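Local coordinates for protein phage integrase/site-specific recombinase (Haloarcula marismortui, PDB 3NRW) that probably binds DNA, as the core-binding, N-terminal part of a tyrosine recombinase that would integrate and rearrange DNA segments, at residues E11-D14 and R15-H19; H38-E41 and W42-R46; D60-E63 and T64-R67. All blocks are in the same frame, centred on the assembly; numbering follows the deposited sequence.

Interaction 1. Residues E11-D14 and R15-H19; sequences EARD and RYLAH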
ATOM      1  N   GLU A  11       3.416  -5.328  -9.141  1.00 13.83           N
ATOM      2  CA  GLU A  11       2.440  -5.096 -10.205  1.00 16.61           C
ATOM      3  C   GLU A  11       1.333  -4.156  -9.732  1.00 14.94           C
ATOM      4  O   GLU A  11       0.940  -3.231 -10.449  1.00 14.36           O
ATOM      5  CB  GLU A  11       1.810  -6.410 -10.665  1.00 22.21           C
ATOM      6  CG  GLU A  11       2.787  -7.412 -11.234  1.00 27.85           C
ATOM      7  CD  GLU A  11       2.096  -8.685 -11.658  1.00 32.71           C
ATOM      8  OE1 GLU A  11       1.348  -9.263 -10.835  1.00 19.52           O
ATOM      9  OE2 GLU A  11       2.305  -9.112 -12.814  1.00 42.73           O
ATOM     10  N   ALA A  12       0.829  -4.406  -8.526  1.00 10.88           N
ATOM     11  CA  ALA A  12      -0.235  -3.586  -7.946  1.00 13.73           C
ATOM     12  C   ALA A  12       0.233  -2.152  -7.718  1.00 15.04           C
ATOM     13  O   ALA A  12      -0.540  -1.204  -7.882  1.00 14.11           O
ATOM     14  CB  ALA A  12      -0.708  -4.196  -6.626  1.00 17.39           C
ATOM     15  N   ARG A  13       1.495  -2.004  -7.329  1.00 13.22           N
ATOM     16  CA  ARG A  13       2.072  -0.684  -7.087  1.00 16.27           C
ATOM     17  C   ARG A  13       2.147   0.066  -8.423  1.00 17.01           C
ATOM     18  O   ARG A  13       1.678   1.202  -8.521  1.00 15.42           O
ATOM     19  CB  ARG A  13       3.467  -0.834  -6.452  1.00 13.52           C
ATOM     20  CG  ARG A  13       4.188   0.467  -6.067  1.00 21.34           C
ATOM     21  CD  ARG A  13       4.976   1.046  -7.241  1.00 25.97           C
ATOM     22  NE  ARG A  13       5.706   0.017  -7.981  1.00 23.12           N
ATOM     23  CZ  ARG A  13       6.803  -0.597  -7.548  1.00 29.75           C
ATOM     24  NH1 ARG A  13       7.329  -0.293  -6.365  1.00 21.86           N
ATOM     25  NH2 ARG A  13       7.371  -1.530  -8.302  1.00 27.31           N
ATOM     26  N   ASP A  14       2.712  -0.570  -9.451  1.00 15.79           N
ATOM     27  CA  ASP A  14       2.819   0.069 -10.767  1.00 16.12           C
ATOM     28  C   ASP A  14       1.440   0.430 -11.321  1.00 16.73           C
ATOM     29  O   ASP A  14       1.255   1.498 -11.908  1.00 15.77           O
ATOM     30  CB  ASP A  14       3.508  -0.841 -11.802  1.00 16.81           C
ATOM     31  CG  ASP A  14       4.960  -1.165 -11.463  1.00 28.24           C
ATOM     32  OD1 ASP A  14       5.606  -0.405 -10.712  1.00 20.64           O
ATOM     33  OD2 ASP A  14       5.461  -2.187 -11.980  1.00 23.97           O
ATOM     34  N   ARG A  15       0.476  -0.468 -11.145  1.00 14.91           N
ATOM     35  CA  ARG A  15      -0.873  -0.241 -11.653  1.00 16.52           C
ATOM     36  C   ARG A  15      -1.504   0.986 -11.012  1.00 18.44           C
ATOM     37  O   ARG A  15      -2.126   1.805 -11.688  1.00 18.15           O
ATOM     38  CB  ARG A  15      -1.752  -1.465 -11.394  1.00 16.53           C
ATOM     39  CG  ARG A  15      -2.973  -1.542 -12.296  1.00 17.70           C
ATOM     40  CD  ARG A  15      -3.860  -2.700 -11.892  1.00 22.17           C
ATOM     41  NE  ARG A  15      -5.005  -2.878 -12.782  1.00 24.71           N
ATOM     42  CZ  ARG A  15      -4.989  -3.611 -13.891  1.00 30.18           C
ATOM     43  NH1 ARG A  15      -3.882  -4.241 -14.265  1.00 28.66           N
ATOM     44  NH2 ARG A  15      -6.091  -3.734 -14.616  1.00 38.52           N
ATOM     45  N   TYR A  16      -1.333   1.108  -9.700  1.00 15.97           N
ATOM     46  CA  TYR A  16      -1.880   2.229  -8.956  1.00 19.25           C
ATOM     47  C   TYR A  16      -1.270   3.558  -9.407  1.00 20.20           C
ATOM     48  O   TYR A  16      -1.992   4.531  -9.645  1.00 21.01           O
ATOM     49  CB  TYR A  16      -1.640   2.016  -7.454  1.00 17.50           C
ATOM     50  CG  TYR A  16      -2.127   3.151  -6.585  1.00 17.41           C
ATOM     51  CD1 TYR A  16      -3.484   3.480  -6.524  1.00 19.71           C
ATOM     52  CD2 TYR A  16      -1.229   3.911  -5.831  1.00 19.68           C
ATOM     53  CE1 TYR A  16      -3.934   4.540  -5.734  1.00 22.80           C
ATOM     54  CE2 TYR A  16      -1.672   4.972  -5.041  1.00 20.93           C
ATOM     55  CZ  TYR A  16      -3.022   5.281  -4.999  1.00 22.39           C
ATOM     56  OH  TYR A  16      -3.461   6.341  -4.239  1.00 26.48           O
ATOM     57  N   LEU A  17       0.051   3.604  -9.542  1.00 16.91           N
ATOM     58  CA  LEU A  17       0.709   4.845  -9.957  1.00 16.63           C
ATOM     59  C   LEU A  17       0.243   5.293 -11.344  1.00 19.84           C
ATOM     60  O   LEU A  17       0.012   6.482 -11.572  1.00 23.03           O
ATOM     61  CB  LEU A  17       2.232   4.677  -9.946  1.00 17.48           C
ATOM     62  CG  LEU A  17       2.838   4.323  -8.582  1.00 13.84           C
ATOM     63  CD1 LEU A  17       4.347   4.270  -8.719  1.00 20.40           C
ATOM     64  CD2 LEU A  17       2.431   5.348  -7.524  1.00 18.66           C
ATOM     65  N   ALA A  18       0.095   4.342 -12.261  1.00 18.25           N
ATOM     66  CA  ALA A  18      -0.365   4.655 -13.612  1.00 18.21           C
ATOM     67  C   ALA A  18      -1.798   5.174 -13.542  1.00 23.21           C
ATOM     68  O   ALA A  18      -2.171   6.112 -14.254  1.00 25.71           O
ATOM     69  CB  ALA A  18      -0.301   3.407 -14.492  1.00 26.00           C
ATOM     70  N   HIS A  19      -2.596   4.550 -12.680  1.00 21.63           N
ATOM     71  CA  HIS A  19      -3.992   4.924 -12.484  1.00 27.35           C
ATOM     72  C   HIS A  19      -4.148   6.337 -11.931  1.00 35.02           C
ATOM     73  O   HIS A  19      -5.089   7.051 -12.285  1.00 30.16           O
ATOM     74  CB  HIS A  19      -4.680   3.916 -11.551  1.00 24.89           C
ATOM     75  CG  HIS A  19      -5.975   4.403 -10.979  1.00 27.59           C
ATOM     76  ND1 HIS A  19      -6.070   4.943  -9.713  1.00 35.04           N
ATOM     77  CD2 HIS A  19      -7.222   4.445 -11.501  1.00 24.82           C
ATOM     78  CE1 HIS A  19      -7.324   5.296  -9.482  1.00 37.53           C
ATOM     79  NE2 HIS A  19      -8.042   5.004 -10.552  1.00 28.96           N
TER
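Arg13 and Leu17, one helical turn apart, make the side-chain contact between the two turns: CD of Arg13 lies 3.6 Å from CD1 of Leu17, their chains crossing at a slant. The arginine can offer a methylene here because its chain bends at chi2 (-86°) and again at chi3, which lays the aliphatic part against the leucine branch and turns the guanidinium elsewhere. CG of Leu17 also lies 3.3 Å from the backbone O of Arg13.

The polar end of Arg13 is held by its own neighbour in sequence. Its NE donates to OD1 of Asp14 over 2.8 Å in a salt bridge, and NH2 adds a weak bond to the same oxygen. NE approaches from above the carboxylate plane, 44° out of it, while CG of Asp14 lies at the guanidinium edge. Two donors on one oxygen probably restrain the rotation of both groups.

Helix 9-20 opens the four-helix core-binding domain, and within 11-19 Ala12, Tyr16 and Leu17 are buried. Ala12, small, lets Leu90 of helix 73-92 come close; Tyr16 meets the ring of Trp86, and Leu17 packs on Phe32 and Arg33 of helix 26-45.

Four i to i+4 backbone bonds join the two turns. Arg15 N reaches Glu11 O at 2.9 Å, and Leu17 N reaches Arg13 O at 3.1 Å. Tyr16 N bonds to Ala12 O, which also accepts from NE1 of Trp86. Ala18 N bonds to Asp14 O, and His19 N to Arg15 O carries the pattern on.

Interaction 2. Residues H38-E41 and W42-R46; sequences HFVE and WAEER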
ATOM      1  N   HIS A  38       8.391   1.217   0.314  1.00 12.10           N
ATOM      2  CA  HIS A  38       8.665   0.524   1.563  1.00 13.61           C
ATOM      3  C   HIS A  38       7.792  -0.705   1.705  1.00 12.23           C
ATOM      4  O   HIS A  38       8.236  -1.740   2.202  1.00 14.89           O
ATOM      5  CB  HIS A  38       8.447   1.449   2.761  1.00 13.13           C
ATOM      6  CG  HIS A  38       9.363   2.629   2.771  1.00 16.79           C
ATOM      7  ND1 HIS A  38       8.958   3.889   2.383  1.00 27.27           N
ATOM      8  CD2 HIS A  38      10.682   2.727   3.053  1.00 14.70           C
ATOM      9  CE1 HIS A  38       9.993   4.710   2.423  1.00 15.25           C
ATOM     10  NE2 HIS A  38      11.049   4.029   2.826  1.00 21.14           N
ATOM     11  N   PHE A  39       6.547  -0.594   1.269  1.00 11.91           N
ATOM     12  CA  PHE A  39       5.647  -1.723   1.380  1.00 11.52           C
ATOM     13  C   PHE A  39       6.010  -2.846   0.415  1.00 12.68           C
ATOM     14  O   PHE A  39       6.002  -4.018   0.789  1.00 14.22           O
ATOM     15  CB  PHE A  39       4.206  -1.294   1.135  1.00 12.88           C
ATOM     16  CG  PHE A  39       3.227  -2.398   1.355  1.00 13.33           C
ATOM     17  CD1 PHE A  39       2.919  -3.286   0.330  1.00 14.97           C
ATOM     18  CD2 PHE A  39       2.700  -2.621   2.617  1.00 15.30           C
ATOM     19  CE1 PHE A  39       2.101  -4.383   0.561  1.00 16.33           C
ATOM     20  CE2 PHE A  39       1.881  -3.715   2.860  1.00 20.34           C
ATOM     21  CZ  PHE A  39       1.585  -4.598   1.832  1.00 17.22           C
ATOM     22  N   VAL A  40       6.322  -2.492  -0.825  1.00 10.88           N
ATOM     23  CA  VAL A  40       6.669  -3.506  -1.811  1.00 12.95           C
ATOM     24  C   VAL A  40       7.889  -4.317  -1.385  1.00 12.64           C
ATOM     25  O   VAL A  40       7.871  -5.545  -1.463  1.00 15.54           O
ATOM     26  CB  VAL A  40       6.918  -2.878  -3.199  1.00 14.55           C
ATOM     27  CG1 VAL A  40       7.396  -3.943  -4.179  1.00 12.91           C
ATOM     28  CG2 VAL A  40       5.628  -2.249  -3.709  1.00 15.57           C
ATOM     29  N   GLU A  41       8.944  -3.648  -0.924  1.00 13.27           N
ATOM     30  CA  GLU A  41      10.140  -4.370  -0.494  1.00 16.06           C
ATOM     31  C   GLU A  41       9.833  -5.240   0.723  1.00 15.33           C
ATOM     32  O   GLU A  41      10.270  -6.387   0.796  1.00 12.73           O
ATOM     33  CB  GLU A  41      11.282  -3.395  -0.184  1.00 20.64           C
ATOM     34  CG  GLU A  41      10.883  -2.190   0.644  1.00 41.21           C
ATOM     35  CD  GLU A  41      12.062  -1.295   0.976  1.00 49.37           C
ATOM     36  OE1 GLU A  41      13.038  -1.801   1.571  1.00 51.86           O
ATOM     37  OE2 GLU A  41      12.010  -0.086   0.655  1.00 36.91           O
ATOM     38  N   TRP A  42       9.072  -4.695   1.671  1.00 13.96           N
ATOM     39  CA  TRP A  42       8.693  -5.436   2.868  1.00 14.22           C
ATOM     40  C   TRP A  42       7.860  -6.662   2.498  1.00 13.89           C
ATOM     41  O   TRP A  42       8.136  -7.775   2.952  1.00 15.31           O
ATOM     42  CB  TRP A  42       7.892  -4.533   3.813  1.00 15.50           C
ATOM     43  CG  TRP A  42       7.345  -5.234   5.037  1.00 14.21           C
ATOM     44  CD1 TRP A  42       7.980  -5.426   6.233  1.00 17.28           C
ATOM     45  CD2 TRP A  42       6.046  -5.815   5.176  1.00 13.47           C
ATOM     46  NE1 TRP A  42       7.154  -6.089   7.111  1.00 14.68           N
ATOM     47  CE2 TRP A  42       5.959  -6.340   6.487  1.00 13.66           C
ATOM     48  CE3 TRP A  42       4.942  -5.945   4.322  1.00 15.39           C
ATOM     49  CZ2 TRP A  42       4.814  -6.983   6.962  1.00 18.59           C
ATOM     50  CZ3 TRP A  42       3.797  -6.589   4.796  1.00 20.29           C
ATOM     51  CH2 TRP A  42       3.746  -7.098   6.106  1.00 17.92           C
ATOM     52  N   ALA A  43       6.838  -6.460   1.673  1.00 12.43           N
ATOM     53  CA  ALA A  43       5.973  -7.567   1.269  1.00 12.80           C
ATOM     54  C   ALA A  43       6.757  -8.642   0.516  1.00 14.88           C
ATOM     55  O   ALA A  43       6.590  -9.832   0.788  1.00 15.93           O
ATOM     56  CB  ALA A  43       4.820  -7.056   0.400  1.00 11.81           C
ATOM     57  N   GLU A  44       7.613  -8.231  -0.416  1.00 11.96           N
ATOM     58  CA  GLU A  44       8.392  -9.198  -1.180  1.00 13.89           C
ATOM     59  C   GLU A  44       9.311  -9.999  -0.257  1.00 16.87           C
ATOM     60  O   GLU A  44       9.448 -11.212  -0.414  1.00 15.38           O
ATOM     61  CB  GLU A  44       9.223  -8.502  -2.262  1.00 13.01           C
ATOM     62  CG  GLU A  44       8.383  -7.815  -3.347  1.00 13.00           C
ATOM     63  CD  GLU A  44       9.221  -7.244  -4.468  1.00 16.15           C
ATOM     64  OE1 GLU A  44      10.454  -7.135  -4.293  1.00 15.31           O
ATOM     65  OE2 GLU A  44       8.649  -6.891  -5.525  1.00 15.65           O
ATOM     66  N   GLU A  45       9.931  -9.328   0.707  1.00 14.96           N
ATOM     67  CA  GLU A  45      10.822 -10.025   1.631  1.00 20.18           C
ATOM     68  C   GLU A  45      10.079 -10.985   2.549  1.00 23.32           C
ATOM     69  O   GLU A  45      10.655 -11.964   3.030  1.00 23.61           O
ATOM     70  CB  GLU A  45      11.624  -9.015   2.450  1.00 17.61           C
ATOM     71  CG  GLU A  45      12.770  -8.421   1.660  1.00 25.14           C
ATOM     72  CD  GLU A  45      13.819  -9.462   1.299  1.00 25.17           C
ATOM     73  OE1 GLU A  45      14.638  -9.198   0.399  1.00 28.37           O
ATOM     74  OE2 GLU A  45      13.828 -10.542   1.920  1.00 25.28           O
ATOM     75  N   ARG A  46       8.796 -10.708   2.775  1.00 17.90           N
ATOM     76  CA  ARG A  46       7.950 -11.535   3.623  1.00 22.27           C
ATOM     77  C   ARG A  46       7.206 -12.577   2.793  1.00 20.90           C
ATOM     78  O   ARG A  46       6.246 -13.185   3.265  1.00 24.93           O
ATOM     79  CB  ARG A  46       6.932 -10.668   4.370  1.00 24.55           C
ATOM     80  CG  ARG A  46       7.536  -9.652   5.324  1.00 34.94           C
ATOM     81  CD  ARG A  46       8.406 -10.326   6.368  1.00 39.09           C
ATOM     82  NE  ARG A  46       8.099  -9.862   7.718  1.00 41.84           N
ATOM     83  CZ  ARG A  46       6.958 -10.115   8.352  1.00 51.66           C
ATOM     84  NH1 ARG A  46       6.013 -10.831   7.760  1.00 53.25           N
ATOM     85  NH2 ARG A  46       6.759  -9.654   9.581  1.00 40.59           N
TER
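The last two turns of helix 26-45 in the core-binding domain bring Phe39 and Trp42 together on their buried side. CE2 of Phe39 stands 4.0 Å from CZ3 of Trp42; the ring planes meet obliquely, at 46°, with CE3 of the indole over one face of the phenyl ring. The three-residue spacing puts both on one side of the helix, and CG trans to the main-chain N in each (Phe39 chi1 -175°) lets the rings meet. Ala43 suits the next position because a lone methyl fits beside the phenyl ring, CB to CE1 of Phe39 3.8 Å. On another flank Val40 and Glu44 run side by side, and CG1 of the valine touches OE2 of the glutamate at 3.5 Å.

At the C-terminal end Arg46 has left helical geometry and folds back, its CG 3.8 Å above the Trp42 ring plane and over the centre, while NH2 forms a salt bridge with Glu61 of helix 56-67. Backbone bonds such as Ala43 N to Phe39 O, 2.7 Å, hold the spacing. Contacts between phenyl, indole and methyl carbons need no polar partners, so this side can be buried against Tyr62, while the carboxylates of Glu41, Glu44 and Glu45 stay on the exposed side.

Interaction 3. Residues D60-E63 and T64-R67; sequences DEYE and TFRR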
ATOM      1  N   ASP A  60      -0.994  -4.893  10.147  1.00 13.90           N
ATOM      2  CA  ASP A  60      -0.537  -4.414  11.451  1.00 14.77           C
ATOM      3  C   ASP A  60       0.968  -4.644  11.582  1.00 16.39           C
ATOM      4  O   ASP A  60       1.675  -3.843  12.184  1.00 13.86           O
ATOM      5  CB  ASP A  60      -1.267  -5.142  12.584  1.00 16.52           C
ATOM      6  CG  ASP A  60      -0.839  -4.652  13.965  1.00 21.17           C
ATOM      7  OD1 ASP A  60      -1.292  -3.565  14.388  1.00 19.37           O
ATOM      8  OD2 ASP A  60      -0.031  -5.348  14.620  1.00 19.55           O
ATOM      9  N   GLU A  61       1.450  -5.756  11.030  1.00 13.73           N
ATOM     10  CA  GLU A  61       2.870  -6.061  11.074  1.00 15.45           C
ATOM     11  C   GLU A  61       3.608  -4.973  10.314  1.00 13.46           C
ATOM     12  O   GLU A  61       4.642  -4.479  10.764  1.00 14.79           O
ATOM     13  CB  GLU A  61       3.153  -7.418  10.427  1.00 16.90           C
ATOM     14  CG  GLU A  61       2.763  -8.608  11.290  1.00 23.39           C
ATOM     15  CD  GLU A  61       3.819  -8.953  12.323  1.00 30.29           C
ATOM     16  OE1 GLU A  61       4.790  -9.655  11.965  1.00 32.93           O
ATOM     17  OE2 GLU A  61       3.690  -8.514  13.486  1.00 27.13           O
ATOM     18  N   TYR A  62       3.071  -4.598   9.159  1.00 14.82           N
ATOM     19  CA  TYR A  62       3.713  -3.567   8.356  1.00 14.35           C
ATOM     20  C   TYR A  62       3.736  -2.238   9.095  1.00 13.48           C
ATOM     21  O   TYR A  62       4.767  -1.559   9.145  1.00 14.25           O
ATOM     22  CB  TYR A  62       2.997  -3.381   7.019  1.00 13.02           C
ATOM     23  CG  TYR A  62       3.646  -2.305   6.179  1.00 11.92           C
ATOM     24  CD1 TYR A  62       3.017  -1.081   5.970  1.00 16.72           C
ATOM     25  CD2 TYR A  62       4.910  -2.496   5.630  1.00 11.92           C
ATOM     26  CE1 TYR A  62       3.633  -0.070   5.232  1.00 18.59           C
ATOM     27  CE2 TYR A  62       5.538  -1.497   4.892  1.00 14.36           C
ATOM     28  CZ  TYR A  62       4.892  -0.288   4.698  1.00 15.03           C
ATOM     29  OH  TYR A  62       5.507   0.696   3.967  1.00 16.12           O
ATOM     30  N   GLU A  63       2.602  -1.861   9.670  1.00 15.78           N
ATOM     31  CA  GLU A  63       2.536  -0.602  10.390  1.00 12.99           C
ATOM     32  C   GLU A  63       3.584  -0.541  11.499  1.00 17.89           C
ATOM     33  O   GLU A  63       4.288   0.461  11.657  1.00 15.23           O
ATOM     34  CB  GLU A  63       1.144  -0.404  10.983  1.00 17.59           C
ATOM     35  CG  GLU A  63       1.000   0.893  11.756  1.00 20.71           C
ATOM     36  CD  GLU A  63      -0.381   1.066  12.335  1.00 30.42           C
ATOM     37  OE1 GLU A  63      -0.592   2.066  13.052  1.00 33.84           O
ATOM     38  OE2 GLU A  63      -1.249   0.206  12.073  1.00 30.31           O
ATOM     39  N   THR A  64       3.687  -1.619  12.267  1.00 15.65           N
ATOM     40  CA  THR A  64       4.651  -1.676  13.358  1.00 14.79           C
ATOM     41  C   THR A  64       6.087  -1.597  12.849  1.00 15.78           C
ATOM     42  O   THR A  64       6.947  -0.968  13.466  1.00 18.00           O
ATOM     43  CB  THR A  64       4.451  -2.954  14.163  1.00 18.80           C
ATOM     44  OG1 THR A  64       3.123  -2.950  14.695  1.00 27.49           O
ATOM     45  CG2 THR A  64       5.446  -3.028  15.304  1.00 22.88           C
ATOM     46  N   PHE A  65       6.336  -2.244  11.719  1.00 13.48           N
ATOM     47  CA  PHE A  65       7.647  -2.230  11.093  1.00 14.39           C
ATOM     48  C   PHE A  65       8.013  -0.779  10.773  1.00 14.53           C
ATOM     49  O   PHE A  65       9.080  -0.293  11.165  1.00 17.17           O
ATOM     50  CB  PHE A  65       7.592  -3.088   9.823  1.00 16.39           C
ATOM     51  CG  PHE A  65       8.739  -2.875   8.881  1.00 17.52           C
ATOM     52  CD1 PHE A  65       8.539  -2.201   7.678  1.00 16.12           C
ATOM     53  CD2 PHE A  65      10.005  -3.377   9.169  1.00 18.84           C
ATOM     54  CE1 PHE A  65       9.582  -2.033   6.770  1.00 15.20           C
ATOM     55  CE2 PHE A  65      11.057  -3.216   8.268  1.00 20.38           C
ATOM     56  CZ  PHE A  65      10.846  -2.544   7.064  1.00 19.27           C
ATOM     57  N   ARG A  66       7.119  -0.075  10.085  1.00 15.92           N
ATOM     58  CA  ARG A  66       7.380   1.317   9.724  1.00 13.47           C
ATOM     59  C   ARG A  66       7.523   2.216  10.962  1.00 19.02           C
ATOM     60  O   ARG A  66       8.330   3.146  10.970  1.00 17.82           O
ATOM     61  CB  ARG A  66       6.274   1.846   8.801  1.00 19.76           C
ATOM     62  CG  ARG A  66       6.229   1.157   7.432  1.00 18.29           C
ATOM     63  CD  ARG A  66       7.564   1.284   6.696  1.00 17.69           C
ATOM     64  NE  ARG A  66       7.837   2.662   6.297  1.00 16.46           N
ATOM     65  CZ  ARG A  66       9.048   3.213   6.277  1.00 17.08           C
ATOM     66  NH1 ARG A  66      10.113   2.507   6.639  1.00 23.63           N
ATOM     67  NH2 ARG A  66       9.195   4.474   5.901  1.00 17.19           N
ATOM     68  N   ARG A  67       6.756   1.925  12.007  1.00 15.00           N
ATOM     69  CA  ARG A  67       6.813   2.709  13.238  1.00 22.62           C
ATOM     70  C   ARG A  67       8.181   2.537  13.903  1.00 26.58           C
ATOM     71  O   ARG A  67       8.592   3.346  14.741  1.00 30.18           O
ATOM     72  CB  ARG A  67       5.701   2.251  14.183  1.00 21.54           C
ATOM     73  CG  ARG A  67       5.350   3.236  15.282  1.00 42.58           C
ATOM     74  CD  ARG A  67       5.553   2.615  16.650  1.00 48.28           C
ATOM     75  NE  ARG A  67       4.890   1.318  16.789  1.00 49.11           N
ATOM     76  CZ  ARG A  67       3.583   1.118  16.654  1.00 50.97           C
ATOM     77  NH1 ARG A  67       2.776   2.133  16.368  1.00 53.98           N
ATOM     78  NH2 ARG A  67       3.079  -0.099  16.820  1.00 40.44           N
TER
HETATM   79  O   HOH W   1       2.134  -4.703  16.048  1.00 32.94           O
HETATM   80  O   HOH W   2       0.743  -1.352  14.703  1.00 46.85           O
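Tyr62 and Arg66 lie side by side on helix 56-67, the third helix of the core-binding domain, and meet by a CH-pi contact: CG of Arg66 sits 3.7 Å from the ring centroid, 25° off the normal. Bends at chi2 (-57°) and chi3 carry the arginine along the tyrosine towards its hydroxyl. Beyond the ring NE makes a salt bridge to Glu79 of helix 73-92, so the long residue suits a buried place with an anion at its far end.

Each of the first four carbonyls accepts an amide four residues on. Arg66 N to Tyr62 O, 2.9 Å, is nearly straight at 171°; Thr64 N to Asp60 O, Phe65 N to Glu61 O and Arg67 N to Glu63 O complete the set. Asp60 O may have a second donor in OG1 of Thr64, 3.0 Å away, though the hydroxyl proton may go elsewhere. A hydroxyl fits here because it can lie back against the preceding turn.

The carboxylates of Glu63 and Asp60 find partners at different places. Glu63, its chain extended, has OE1 bonded to ND1 of His105. One water donates to OD2 of Asp60 at 2.7 Å. Another links Asp60 to Thr64, donating to OD1 of Asp60 at 3.0 Å. It lies 2.9 Å from OG1 of Thr64. The same water accepts a weak bond of 3.4 Å from NH2 of Arg67.

All three contacts are turns of single helices in one core-binding domain, and each has a buried and a solvent side. Interactions 2 and 3 sit on consecutive helices with centres about 12 Å apart and share an aromatic cluster, and the Arg46 to Glu61 salt bridge also joins them. Interaction 1 touches interaction 2 lightly, through NH1 of Arg13 on Val40, and lies on the opposite side of the chain's centre from interaction 3, about 22 Å between centres. Their chemistry differs accordingly: aliphatic contact with an adjacent ion pair in 11-19, ring against ring in 38-46, and in 60-67 a ring covered by an arginine, with a water-linked polar edge.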